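Side-chain contacts in transglutaminase-like domain-containing protein (Streptococcus suis, PDB 4XZ7), which probably cross-links proteins as a transglutaminase and acts as a virulence factor with antiphagocytic properties, this chain being one piece of the longer protein: residues 27-32 with 70-75; 36-41 with 54-59; 279-284 with 387-392; 304-309 with 363-368. All coordinates share one frame; numbering follows the deposited sequence.

How the contacts relate
The four contacts form two pairs on opposite sides of the chain's centre. Contacts 1 and 2 lie in the N-terminal part with centres 14 Å apart; both reach the sheet that holds strands 36-40, 74-76 and 79-86, and Thr73 packs on Phe36 between them. In sequence, contact 2 falls between the two segments of contact 1. Contacts 3 and 4 follow later, with centres only 6 Å apart, and both reach the sheet of strands 282-288, 294-302 and 305-309 in the transglutaminase-like domain. Contact 4 falls between the segments of contact 3. Centres of the two pairs are 54 to 69 Å apart, so the pairs lie in two separate parts of an elongated chain.

Contact 1: 27-32 with 70-75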
loop_
_atom_site.group_PDB
_atom_site.type_symbol
_atom_site.label_atom_id
_atom_site.label_comp_id
_atom_site.label_asym_id
_atom_site.label_seq_id
_atom_site.Cartn_x
_atom_site.Cartn_y
_atom_site.Cartn_z
ATOM N N LYS B 27 36.596 19.758 4.164
ATOM C CA LYS B 27 37.952 19.437 4.582
ATOM C C LYS B 27 38.856 20.649 4.453
ATOM O O LYS B 27 39.846 20.773 5.175
ATOM C CB LYS B 27 38.518 18.273 3.769
ATOM C CG LYS B 27 37.829 16.931 4.017
ATOM C CD LYS B 27 38.447 15.830 3.150
ATOM C CE LYS B 27 37.705 14.523 3.313
ATOM N NZ LYS B 27 38.141 13.548 2.281
ATOM N N ASP B 28 38.534 21.558 3.542
ATOM C CA ASP B 28 39.352 22.763 3.486
ATOM C C ASP B 28 39.029 23.758 4.597
ATOM O O ASP B 28 39.940 24.307 5.218
ATOM C CB ASP B 28 39.226 23.444 2.130
ATOM C CG ASP B 28 40.210 22.898 1.133
ATOM O OD1 ASP B 28 39.978 21.779 0.632
ATOM O OD2 ASP B 28 41.226 23.579 0.867
ATOM N N TYR B 29 37.749 23.987 4.865
ATOM C CA TYR B 29 37.375 25.095 5.730
ATOM C C TYR B 29 37.083 24.676 7.170
ATOM O O TYR B 29 36.937 25.517 8.057
ATOM C CB TYR B 29 36.169 25.807 5.120
ATOM C CG TYR B 29 36.428 26.240 3.686
ATOM C CD1 TYR B 29 37.603 26.909 3.347
ATOM C CD2 TYR B 29 35.520 25.956 2.670
ATOM C CE1 TYR B 29 37.855 27.302 2.045
ATOM C CE2 TYR B 29 35.768 26.342 1.358
ATOM C CZ TYR B 29 36.939 27.017 1.054
ATOM O OH TYR B 29 37.198 27.409 -0.242
ATOM N N SER B 30 37.010 23.373 7.404
ATOM C CA SER B 30 36.601 22.868 8.706
ATOM C C SER B 30 37.260 21.529 9.017
ATOM O O SER B 30 36.594 20.605 9.479
ATOM C CB SER B 30 35.073 22.717 8.758
ATOM O OG SER B 30 34.412 23.933 8.446
ATOM N N SER B 31 38.562 21.429 8.769
ATOM C CA SER B 31 39.260 20.147 8.863
ATOM C C SER B 31 39.258 19.545 10.262
ATOM O O SER B 31 39.358 18.334 10.410
ATOM C CB SER B 31 40.708 20.297 8.391
ATOM O OG SER B 31 41.330 21.382 9.049
ATOM N N ASP B 32 39.164 20.395 11.279
ATOM C CA ASP B 32 39.238 19.930 12.656
ATOM C C ASP B 32 37.873 19.541 13.173
ATOM O O ASP B 32 37.764 18.870 14.201
ATOM C CB ASP B 32 39.838 21.004 13.567
ATOM C CG ASP B 32 40.014 20.521 15.006
ATOM O OD1 ASP B 32 40.382 19.338 15.198
ATOM O OD2 ASP B 32 39.770 21.319 15.943
ATOM N N GLY B 70 30.445 31.426 0.017
ATOM C CA GLY B 70 31.708 30.753 0.254
ATOM C C GLY B 70 31.756 29.947 1.542
ATOM O O GLY B 70 32.748 29.277 1.818
ATOM N N LYS B 71 30.696 30.001 2.336
ATOM C CA LYS B 71 30.716 29.319 3.630
ATOM C C LYS B 71 30.011 27.966 3.625
ATOM O O LYS B 71 28.869 27.841 3.191
ATOM C CB LYS B 71 30.101 30.207 4.701
ATOM C CG LYS B 71 30.845 31.518 4.896
ATOM C CD LYS B 71 30.460 32.149 6.216
ATOM C CE LYS B 71 28.973 31.964 6.514
ATOM N NZ LYS B 71 28.650 32.344 7.918
ATOM N N VAL B 72 30.700 26.956 4.147
ATOM C CA VAL B 72 30.155 25.606 4.204
ATOM C C VAL B 72 29.251 25.395 5.430
ATOM O O VAL B 72 28.453 24.465 5.464
ATOM C CB VAL B 72 31.291 24.545 4.195
ATOM C CG1 VAL B 72 32.006 24.552 2.842
ATOM C CG2 VAL B 72 32.274 24.804 5.311
ATOM N N THR B 73 29.385 26.257 6.434
ATOM C CA THR B 73 28.526 26.180 7.609
ATOM C C THR B 73 28.027 27.546 8.059
ATOM O O THR B 73 28.619 28.573 7.741
ATOM C CB THR B 73 29.238 25.520 8.812
ATOM O OG1 THR B 73 30.395 26.288 9.180
ATOM C CG2 THR B 73 29.648 24.088 8.488
ATOM N N GLN B 74 26.938 27.516 8.819
ATOM C CA GLN B 74 26.346 28.669 9.491
ATOM C C GLN B 74 26.566 28.556 11.001
ATOM O O GLN B 74 26.272 27.524 11.607
ATOM C CB GLN B 74 24.841 28.752 9.180
ATOM C CG GLN B 74 24.528 28.816 7.683
ATOM C CD GLN B 74 25.034 30.120 7.047
ATOM O OE1 GLN B 74 24.829 31.211 7.595
ATOM N NE2 GLN B 74 25.709 30.004 5.897
ATOM N N ASN B 75 27.084 29.612 11.608
ATOM C CA ASN B 75 27.378 29.594 13.025
ATOM C C ASN B 75 26.071 29.860 13.741
ATOM O O ASN B 75 25.548 30.965 13.681
ATOM C CB ASN B 75 28.454 30.641 13.372
ATOM C CG ASN B 75 28.814 30.667 14.852
ATOM O OD1 ASN B 75 28.898 29.629 15.503
ATOM N ND2 ASN B 75 29.024 31.872 15.391
HETATM O O HOH W 1 33.070 24.992 10.214
#
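Tyr29, in the last turn of helix 19-29, meets Val72 of the loop that leads into strand 74-76. Its CB comes first, 4.0 Å from Val72 CG2. With CG set beside the backbone N and anti to the carbonyl carbon (chi1 -55°), the ring then runs along the loop, and its CD2 lies 3.8 Å from Val72 CG1. This methyl is at the ring edge, near the plane, while a face of the same ring carries CB of the preceding Asp28. Further out, CE2 comes within 4.2 Å of Gly70 O, so the outer part of the ring lies near the loop backbone. The two side chains cross at about a right angle, and each methyl of the valine has its own neighbour: CG1 takes the ring edge, CG2 the root of the tyrosine.

CG2 also faces Ser30 OG, at 3.9 Å, in the first residue to leave helical geometry. A water between Ser30 OG and Thr73 OG1 may link the two hydroxyls, but it lies too close to the serine for the bridge to be firm. Phe22, Lys25 and Leu26 of the same helix also pack on Val72, which is buried. Beyond it, Gln74 pairs through its backbone with His81 of strand 79-86. The arrangement is that of a helix C-terminus packed, through a single valine, on the loop before the hairpin of strands 74-76 and 79-86.

Contact 2: 36-41 with 54-59; sequences FHVLKL and EELEEF
Phe59 N donates to Glu55 O at 2.9 Å, the shorter of the two helical bonds within 54-59, and this helical turn holds the phenylalanine whose ring reaches Val38 on the strand. The same carbonyl oxygen also lies 3.2 Å above the plane of the Phe59 ring, offset toward its rim, so the ring folds back along its own helix. From there CE2 approaches Val38 CG2 at 4.1 Å, the two side chains sliding past each other in opposite directions.

This is helix-on-sheet packing: helix 53-59 lies in the connection between strands 48-51 and 63-68, and its residues 54-59 run nearly parallel to strand 36-40, with the axes of these segments 10.5 Å apart at 16°. Phe36 and Val38, two residues apart on the strand, present their side chains to the helix, and His37 between them points away to stack on Phe79.

Leu56, one turn before Phe59, makes the tighter fit. Its CD2 is 3.5 Å from Val38 CG2, and its CD1 is 3.7 Å from Phe36 CD2. The leucine and Phe36 cross at about a right angle, and CD1 nears the ring obliquely, with Phe36 CE2 at 4.2 Å. Val38 sets CG1 anti to its backbone N (chi1 -179°), which puts CG2 beside that nitrogen and hands one methyl to both Leu56 and Phe59. Leu26 of helix 19-29 packs on both Phe36 and Leu56, and Ile82 of the neighbouring parallel strand 79-86 does the same.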
loop_
_atom_site.group_PDB
_atom_site.type_symbol
_atom_site.label_atom_id
_atom_site.label_comp_id
_atom_site.label_asym_id
_atom_site.label_seq_id
_atom_site.Cartn_x
_atom_site.Cartn_y
_atom_site.Cartn_z
ATOM N N PHE B 36 28.616 18.082 13.340
ATOM C CA PHE B 36 27.911 19.180 12.693
ATOM C C PHE B 36 26.420 19.076 12.982
ATOM O O PHE B 36 25.884 17.968 13.000
ATOM C CB PHE B 36 28.135 19.148 11.175
ATOM C CG PHE B 36 29.584 19.282 10.745
ATOM C CD1 PHE B 36 30.112 20.524 10.432
ATOM C CD2 PHE B 36 30.399 18.162 10.609
ATOM C CE1 PHE B 36 31.442 20.656 10.011
ATOM C CE2 PHE B 36 31.727 18.276 10.188
ATOM C CZ PHE B 36 32.253 19.528 9.897
ATOM N N HIS B 37 25.725 20.194 13.194
ATOM C CA HIS B 37 24.268 20.099 13.151
ATOM C C HIS B 37 23.870 20.199 11.696
ATOM O O HIS B 37 24.628 20.728 10.880
ATOM C CB HIS B 37 23.562 21.181 13.984
ATOM C CG HIS B 37 23.799 21.049 15.450
ATOM N ND1 HIS B 37 24.142 19.847 16.039
ATOM C CD2 HIS B 37 23.787 21.966 16.449
ATOM C CE1 HIS B 37 24.316 20.028 17.333
ATOM N NE2 HIS B 37 24.116 21.307 17.611
ATOM N N VAL B 38 22.696 19.688 11.354
ATOM C CA VAL B 38 22.258 19.742 9.966
ATOM C C VAL B 38 20.818 20.210 9.859
ATOM O O VAL B 38 19.923 19.623 10.466
ATOM C CB VAL B 38 22.383 18.377 9.264
ATOM C CG1 VAL B 38 21.930 18.507 7.810
ATOM C CG2 VAL B 38 23.833 17.858 9.360
ATOM N N LEU B 39 20.618 21.277 9.088
ATOM C CA LEU B 39 19.296 21.829 8.823
ATOM C C LEU B 39 18.876 21.460 7.425
ATOM O O LEU B 39 19.661 21.557 6.497
ATOM C CB LEU B 39 19.287 23.349 8.969
ATOM C CG LEU B 39 19.663 23.876 10.355
ATOM C CD1 LEU B 39 19.797 25.397 10.343
ATOM C CD2 LEU B 39 18.631 23.422 11.379
ATOM N N LYS B 40 17.629 21.038 7.278
ATOM C CA LYS B 40 17.079 20.774 5.963
ATOM C C LYS B 40 16.052 21.847 5.654
ATOM O O LYS B 40 15.130 22.081 6.440
ATOM C CB LYS B 40 16.439 19.385 5.896
ATOM C CG LYS B 40 15.852 19.061 4.532
ATOM C CD LYS B 40 15.436 17.586 4.409
ATOM C CE LYS B 40 14.902 17.293 2.996
ATOM N NZ LYS B 40 14.503 15.873 2.772
ATOM N N LEU B 41 16.201 22.489 4.509
ATOM C CA LEU B 41 15.323 23.597 4.160
ATOM C C LEU B 41 13.903 23.103 4.001
ATOM O O LEU B 41 13.643 22.172 3.236
ATOM C CB LEU B 41 15.791 24.278 2.885
ATOM C CG LEU B 41 17.114 25.029 2.936
ATOM C CD1 LEU B 41 17.294 25.858 1.658
ATOM C CD2 LEU B 41 17.168 25.917 4.189
ATOM N N GLU B 54 30.326 10.657 8.225
ATOM C CA GLU B 54 29.707 9.454 7.662
ATOM C C GLU B 54 28.202 9.636 7.529
ATOM O O GLU B 54 27.599 9.294 6.500
ATOM C CB GLU B 54 30.034 8.228 8.521
ATOM C CG GLU B 54 31.544 7.992 8.636
ATOM C CD GLU B 54 31.902 6.599 9.123
ATOM O OE1 GLU B 54 31.016 5.900 9.666
ATOM O OE2 GLU B 54 33.078 6.201 8.955
ATOM N N GLU B 55 27.600 10.195 8.571
ATOM C CA GLU B 55 26.178 10.501 8.552
ATOM C C GLU B 55 25.853 11.625 7.562
ATOM O O GLU B 55 24.784 11.645 6.959
ATOM C CB GLU B 55 25.717 10.851 9.963
ATOM C CG GLU B 55 25.768 9.640 10.912
ATOM C CD GLU B 55 25.741 10.017 12.379
ATOM O OE1 GLU B 55 25.296 9.187 13.203
ATOM O OE2 GLU B 55 26.188 11.132 12.718
ATOM N N LEU B 56 26.772 12.572 7.402
ATOM C CA LEU B 56 26.630 13.587 6.357
ATOM C C LEU B 56 26.526 12.903 5.002
ATOM O O LEU B 56 25.576 13.140 4.237
ATOM C CB LEU B 56 27.808 14.563 6.378
ATOM C CG LEU B 56 27.724 15.522 7.571
ATOM C CD1 LEU B 56 28.953 16.427 7.682
ATOM C CD2 LEU B 56 26.433 16.344 7.495
ATOM N N GLU B 57 27.493 12.024 4.736
ATOM C CA GLU B 57 27.525 11.266 3.480
ATOM C C GLU B 57 26.196 10.554 3.253
ATOM O O GLU B 57 25.640 10.602 2.153
ATOM C CB GLU B 57 28.678 10.252 3.475
ATOM C CG GLU B 57 28.723 9.393 2.219
ATOM C CD GLU B 57 30.134 8.974 1.838
ATOM O OE1 GLU B 57 30.311 8.429 0.729
ATOM O OE2 GLU B 57 31.073 9.198 2.635
ATOM N N GLU B 58 25.669 9.934 4.307
ATOM C CA GLU B 58 24.372 9.280 4.199
ATOM C C GLU B 58 23.258 10.285 3.869
ATOM O O GLU B 58 22.347 9.980 3.096
ATOM C CB GLU B 58 24.051 8.524 5.490
ATOM C CG GLU B 58 22.882 7.559 5.371
ATOM C CD GLU B 58 23.143 6.419 4.383
ATOM O OE1 GLU B 58 22.166 5.745 3.989
ATOM O OE2 GLU B 58 24.319 6.193 4.005
ATOM N N PHE B 59 23.332 11.488 4.434
ATOM C CA PHE B 59 22.340 12.512 4.090
ATOM C C PHE B 59 22.454 12.884 2.609
ATOM O O PHE B 59 21.471 13.289 1.983
ATOM C CB PHE B 59 22.508 13.770 4.952
ATOM C CG PHE B 59 22.113 13.593 6.389
ATOM C CD1 PHE B 59 21.025 12.795 6.748
ATOM C CD2 PHE B 59 22.839 14.226 7.392
ATOM C CE1 PHE B 59 20.674 12.625 8.088
ATOM C CE2 PHE B 59 22.478 14.068 8.748
ATOM C CZ PHE B 59 21.403 13.264 9.092
#

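Contact 3: 279-284 with 387-392; sequences GLPAYV and YIAYVE
Pro281 and Ala389 touch through carbon alone: the Ala389 CB methyl sits 3.6 Å from Pro281 CG and equally 3.6 Å from Pro281 CD, set against the CG-CD side of the pyrrolidine ring. Beside this pair, Tyr387 turns the edge of its ring to the backbone of Gly279. Its CE1 lies 3.4 Å from Gly279 O, which is near the ring plane, so the carbonyl oxygen meets the weakly polarised C-H rim of the aromatic system. The glycine CA is also near, 4.2 Å from the same CE1.

Two features put these groups in place. On the tyrosine, CG lies anti to the backbone N (chi1 169°), and the ring reaches forward along its own segment, toward Ala389, with Ala389 N above one face, toward the rim. On the other side, Gly279 has a positive phi and is the C-prime residue of a Schellman motif that ends helix 264-277, with Leu280 N bonded to Phe275 O and Gly279 N to Asn276 O. This turn leaves the glycine oxygen beside the Tyr387 ring edge.

In the next shell Tyr301 packs on both Pro281 and Ala389, and Leu373 adds to the proline side. Tyr387 is tied by its backbone to Thr370 and rests on Glu213 of helix 213-227. Near the end of the modelled chain, Tyr387 and Ala389 thus lie against the junction where helix 264-277 of the transglutaminase-like domain passes into strand 282-288, beside strand 294-302.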
loop_
_atom_site.group_PDB
_atom_site.type_symbol
_atom_site.label_atom_id
_atom_site.label_comp_id
_atom_site.label_asym_id
_atom_site.label_seq_id
_atom_site.Cartn_x
_atom_site.Cartn_y
_atom_site.Cartn_z
ATOM N N GLY B 279 13.035 -31.348 15.260
ATOM C CA GLY B 279 12.876 -32.729 14.846
ATOM C C GLY B 279 11.446 -33.217 14.977
ATOM O O GLY B 279 11.198 -34.415 15.010
ATOM N N LEU B 280 10.496 -32.290 15.047
ATOM C CA LEU B 280 9.103 -32.671 15.195
ATOM C C LEU B 280 8.313 -32.276 13.941
ATOM O O LEU B 280 7.839 -31.137 13.842
ATOM C CB LEU B 280 8.506 -32.009 16.437
ATOM C CG LEU B 280 8.650 -32.627 17.833
ATOM C CD1 LEU B 280 9.568 -33.832 17.840
ATOM C CD2 LEU B 280 9.116 -31.559 18.831
ATOM N N PRO B 281 8.188 -33.206 12.971
ATOM C CA PRO B 281 7.499 -32.934 11.698
ATOM C C PRO B 281 6.215 -32.136 11.882
ATOM O O PRO B 281 5.317 -32.587 12.603
ATOM C CB PRO B 281 7.198 -34.332 11.165
ATOM C CG PRO B 281 8.398 -35.144 11.647
ATOM C CD PRO B 281 8.705 -34.587 13.031
ATOM N N ALA B 282 6.145 -30.960 11.256
ATOM C CA ALA B 282 5.027 -30.053 11.473
ATOM C C ALA B 282 4.612 -29.294 10.211
ATOM O O ALA B 282 5.421 -29.045 9.317
ATOM C CB ALA B 282 5.366 -29.064 12.590
ATOM N N TYR B 283 3.337 -28.943 10.134
ATOM C CA TYR B 283 2.889 -28.033 9.086
ATOM C C TYR B 283 1.693 -27.259 9.610
ATOM O O TYR B 283 1.140 -27.587 10.669
ATOM C CB TYR B 283 2.567 -28.778 7.762
ATOM C CG TYR B 283 1.342 -29.701 7.751
ATOM C CD1 TYR B 283 0.242 -29.412 6.940
ATOM C CD2 TYR B 283 1.298 -30.866 8.519
ATOM C CE1 TYR B 283 -0.871 -30.245 6.894
ATOM C CE2 TYR B 283 0.181 -31.707 8.487
ATOM C CZ TYR B 283 -0.903 -31.381 7.677
ATOM O OH TYR B 283 -2.022 -32.186 7.623
ATOM N N VAL B 284 1.312 -26.222 8.876
ATOM C CA VAL B 284 0.221 -25.350 9.287
ATOM C C VAL B 284 -1.100 -25.785 8.656
ATOM O O VAL B 284 -1.182 -26.025 7.452
ATOM C CB VAL B 284 0.516 -23.880 8.895
ATOM C CG1 VAL B 284 -0.635 -22.988 9.274
ATOM C CG2 VAL B 284 1.786 -23.401 9.564
ATOM N N TYR B 387 18.206 -37.034 11.089
ATOM C CA TYR B 387 17.190 -37.636 11.951
ATOM C C TYR B 387 15.833 -37.724 11.272
ATOM O O TYR B 387 15.365 -36.773 10.631
ATOM C CB TYR B 387 17.054 -36.879 13.269
ATOM C CG TYR B 387 15.835 -37.307 14.058
ATOM C CD1 TYR B 387 14.799 -36.413 14.312
ATOM C CD2 TYR B 387 15.703 -38.616 14.518
ATOM C CE1 TYR B 387 13.673 -36.802 15.027
ATOM C CE2 TYR B 387 14.588 -39.015 15.227
ATOM C CZ TYR B 387 13.574 -38.101 15.481
ATOM O OH TYR B 387 12.459 -38.491 16.185
ATOM N N ILE B 388 15.210 -38.884 11.437
ATOM C CA ILE B 388 13.891 -39.167 10.900
ATOM C C ILE B 388 12.962 -39.566 12.047
ATOM O O ILE B 388 13.243 -40.516 12.784
ATOM C CB ILE B 388 13.951 -40.284 9.844
ATOM C CG1 ILE B 388 14.965 -39.918 8.749
ATOM C CG2 ILE B 388 12.564 -40.558 9.268
ATOM C CD1 ILE B 388 15.096 -40.967 7.660
ATOM N N ALA B 389 11.862 -38.831 12.196
ATOM C CA ALA B 389 10.974 -39.009 13.338
ATOM C C ALA B 389 10.328 -40.386 13.377
ATOM O O ALA B 389 10.126 -40.950 14.446
ATOM C CB ALA B 389 9.897 -37.940 13.334
ATOM N N TYR B 390 9.993 -40.909 12.206
ATOM C CA TYR B 390 9.304 -42.182 12.103
ATOM C C TYR B 390 10.232 -43.300 12.518
ATOM O O TYR B 390 11.454 -43.169 12.422
ATOM C CB TYR B 390 8.801 -42.407 10.677
ATOM C CG TYR B 390 7.913 -43.616 10.514
ATOM C CD1 TYR B 390 6.692 -43.697 11.172
ATOM C CD2 TYR B 390 8.288 -44.670 9.689
ATOM C CE1 TYR B 390 5.876 -44.798 11.022
ATOM C CE2 TYR B 390 7.479 -45.773 9.532
ATOM C CZ TYR B 390 6.276 -45.832 10.200
ATOM O OH TYR B 390 5.466 -46.932 10.045
ATOM N N VAL B 391 9.648 -44.397 12.984
ATOM C CA VAL B 391 10.421 -45.572 13.380
ATOM C C VAL B 391 9.723 -46.849 12.908
ATOM O O VAL B 391 8.490 -46.912 12.920
ATOM C CB VAL B 391 10.616 -45.591 14.892
ATOM N N GLU B 392 10.514 -47.840 12.482
ATOM C CA GLU B 392 10.025 -49.176 12.093
ATOM C C GLU B 392 8.807 -49.150 11.157
ATOM O O GLU B 392 7.745 -49.702 11.473
ATOM C CB GLU B 392 9.703 -49.998 13.341
#

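Contact 4: 304-309 with 363-368; sequences KKWHTI and SWAMKQ
Trp306 brings a Met-aromatic contact to Met366: the sulfur lies 4.8 Å from the centroid of the five-membered ring and 75° off its normal, beside the edge. The nearest ring atom is Trp306 NE1, 3.8 Å from Met366 SD. A chi1 of 76° sets CG of the methionine between its backbone N and carbonyl carbon, and the extended chain beyond carries the sulfur past NE1 at an oblique angle, its end leading away.

Apolar contacts fill in beside it. Trp306 CZ2 is 4.0 Å from Ala365 CB, also at the edge and near the plane, and equally 4.0 Å from Met366 CB.

Within segment 363-368, which holds a type I turn from Ala365 to Gln368, Trp364 O takes Gln368 NE2 at 2.9 Å and Lys367 N at 3.2 Å, from opposite faces of its carbonyl plane, the glutamine amide standing above it. Outside the segments, Trp306 NE1 makes a weak hydrogen bond to Glu362 O.

The strand at one edge of the transglutaminase-like sheet is therefore joined to helix 359-365 by one indole edge, through dispersion, a sulfur contact and a weak hydrogen bond, while two donors grip Trp364 O, which probably helps to fix the turn holding Met366.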
loop_
_atom_site.group_PDB
_atom_site.type_symbol
_atom_site.label_atom_id
_atom_site.label_comp_id
_atom_site.label_asym_id
_atom_site.label_seq_id
_atom_site.Cartn_x
_atom_site.Cartn_y
_atom_site.Cartn_z
ATOM N N LYS B 304 4.611 -41.213 18.093
ATOM C CA LYS B 304 3.960 -42.108 17.138
ATOM C C LYS B 304 2.674 -41.570 16.525
ATOM O O LYS B 304 1.950 -42.334 15.877
ATOM C CB LYS B 304 3.620 -43.455 17.794
ATOM C CG LYS B 304 4.771 -44.218 18.384
ATOM C CD LYS B 304 4.272 -45.588 18.856
ATOM C CE LYS B 304 5.354 -46.361 19.578
ATOM N NZ LYS B 304 4.885 -47.714 20.018
ATOM N N LYS B 305 2.359 -40.292 16.737
ATOM C CA LYS B 305 1.098 -39.775 16.210
ATOM C C LYS B 305 1.174 -38.336 15.720
ATOM O O LYS B 305 2.008 -37.547 16.165
ATOM C CB LYS B 305 -0.013 -39.888 17.268
ATOM C CG LYS B 305 -0.786 -41.207 17.242
ATOM C CD LYS B 305 -1.913 -41.219 18.273
ATOM C CE LYS B 305 -2.894 -40.058 18.073
ATOM N NZ LYS B 305 -3.768 -40.224 16.867
ATOM N N TRP B 306 0.292 -38.011 14.786
ATOM C CA TRP B 306 0.103 -36.628 14.366
ATOM C C TRP B 306 -0.918 -35.989 15.290
ATOM O O TRP B 306 -1.982 -36.557 15.527
ATOM C CB TRP B 306 -0.359 -36.556 12.911
ATOM C CG TRP B 306 0.744 -36.729 11.935
ATOM C CD1 TRP B 306 1.116 -37.883 11.299
ATOM C CD2 TRP B 306 1.637 -35.713 11.486
ATOM N NE1 TRP B 306 2.200 -37.640 10.472
ATOM C CE2 TRP B 306 2.535 -36.313 10.571
ATOM C CE3 TRP B 306 1.773 -34.350 11.769
ATOM C CZ2 TRP B 306 3.540 -35.594 9.940
ATOM C CZ3 TRP B 306 2.771 -33.640 11.147
ATOM C CH2 TRP B 306 3.637 -34.256 10.237
ATOM N N HIS B 307 -0.580 -34.818 15.814
ATOM C CA HIS B 307 -1.433 -34.098 16.753
ATOM C C HIS B 307 -1.792 -32.703 16.262
ATOM O O HIS B 307 -0.974 -32.031 15.614
ATOM C CB HIS B 307 -0.746 -33.968 18.113
ATOM C CG HIS B 307 -0.310 -35.273 18.696
ATOM N ND1 HIS B 307 -1.173 -36.113 19.366
ATOM C CD2 HIS B 307 0.892 -35.891 18.690
ATOM C CE1 HIS B 307 -0.514 -37.186 19.761
ATOM N NE2 HIS B 307 0.741 -37.077 19.361
ATOM N N THR B 308 -3.002 -32.258 16.592
ATOM C CA THR B 308 -3.352 -30.853 16.413
ATOM C C THR B 308 -2.957 -30.058 17.657
ATOM O O THR B 308 -3.371 -30.377 18.781
ATOM C CB THR B 308 -4.846 -30.660 16.131
ATOM O OG1 THR B 308 -5.272 -31.637 15.176
ATOM C CG2 THR B 308 -5.104 -29.266 15.575
ATOM N N ILE B 309 -2.118 -29.054 17.442
ATOM C CA ILE B 309 -1.668 -28.138 18.475
ATOM C C ILE B 309 -2.142 -26.713 18.181
ATOM O O ILE B 309 -1.726 -26.106 17.180
ATOM C CB ILE B 309 -0.138 -28.140 18.597
ATOM C CG1 ILE B 309 0.366 -29.563 18.814
ATOM C CG2 ILE B 309 0.301 -27.207 19.724
ATOM C CD1 ILE B 309 -0.068 -30.161 20.157
ATOM N N SER B 363 1.742 -38.736 6.270
ATOM C CA SER B 363 2.431 -40.024 6.117
ATOM C C SER B 363 3.787 -39.823 5.468
ATOM O O SER B 363 4.764 -40.450 5.851
ATOM C CB SER B 363 1.594 -41.011 5.300
ATOM O OG SER B 363 0.432 -41.381 6.022
ATOM N N TRP B 364 3.835 -38.904 4.510
ATOM C CA TRP B 364 5.066 -38.560 3.816
ATOM C C TRP B 364 6.062 -37.818 4.709
ATOM O O TRP B 364 7.244 -38.160 4.757
ATOM C CB TRP B 364 4.736 -37.710 2.586
ATOM C CG TRP B 364 5.931 -37.283 1.817
ATOM C CD1 TRP B 364 6.599 -38.011 0.873
ATOM C CD2 TRP B 364 6.611 -36.028 1.916
ATOM N NE1 TRP B 364 7.648 -37.280 0.373
ATOM C CE2 TRP B 364 7.681 -36.061 0.995
ATOM C CE3 TRP B 364 6.407 -34.867 2.678
ATOM C CZ2 TRP B 364 8.558 -34.987 0.827
ATOM C CZ3 TRP B 364 7.281 -33.805 2.513
ATOM C CH2 TRP B 364 8.345 -33.876 1.591
ATOM N N ALA B 365 5.574 -36.798 5.412
ATOM C CA ALA B 365 6.436 -35.913 6.191
ATOM C C ALA B 365 7.094 -36.638 7.362
ATOM O O ALA B 365 8.281 -36.461 7.623
ATOM C CB ALA B 365 5.639 -34.703 6.692
ATOM N N MET B 366 6.322 -37.461 8.062
ATOM C CA MET B 366 6.840 -38.180 9.219
ATOM C C MET B 366 7.999 -39.091 8.836
ATOM O O MET B 366 8.796 -39.478 9.689
ATOM C CB MET B 366 5.735 -38.997 9.887
ATOM C CG MET B 366 5.366 -40.273 9.163
ATOM S SD MET B 366 3.831 -40.968 9.801
ATOM C CE MET B 366 3.790 -42.533 8.926
ATOM N N LYS B 367 8.100 -39.415 7.549
ATOM C CA LYS B 367 9.138 -40.319 7.080
ATOM C C LYS B 367 10.321 -39.599 6.437
ATOM O O LYS B 367 11.302 -40.241 6.070
ATOM C CB LYS B 367 8.549 -41.335 6.093
ATOM C CG LYS B 367 7.734 -42.429 6.773
ATOM C CD LYS B 367 7.325 -43.530 5.811
ATOM C CE LYS B 367 6.143 -43.117 4.954
ATOM N NZ LYS B 367 5.661 -44.269 4.145
ATOM N N GLN B 368 10.238 -38.279 6.298
ATOM C CA GLN B 368 11.359 -37.522 5.743
ATOM C C GLN B 368 12.401 -37.272 6.819
ATOM O O GLN B 368 12.080 -37.333 8.010
ATOM C CB GLN B 368 10.888 -36.180 5.159
ATOM C CG GLN B 368 9.780 -36.304 4.125
ATOM C CD GLN B 368 10.166 -37.206 2.964
ATOM O OE1 GLN B 368 11.194 -37.001 2.313
ATOM N NE2 GLN B 368 9.348 -38.223 2.712
#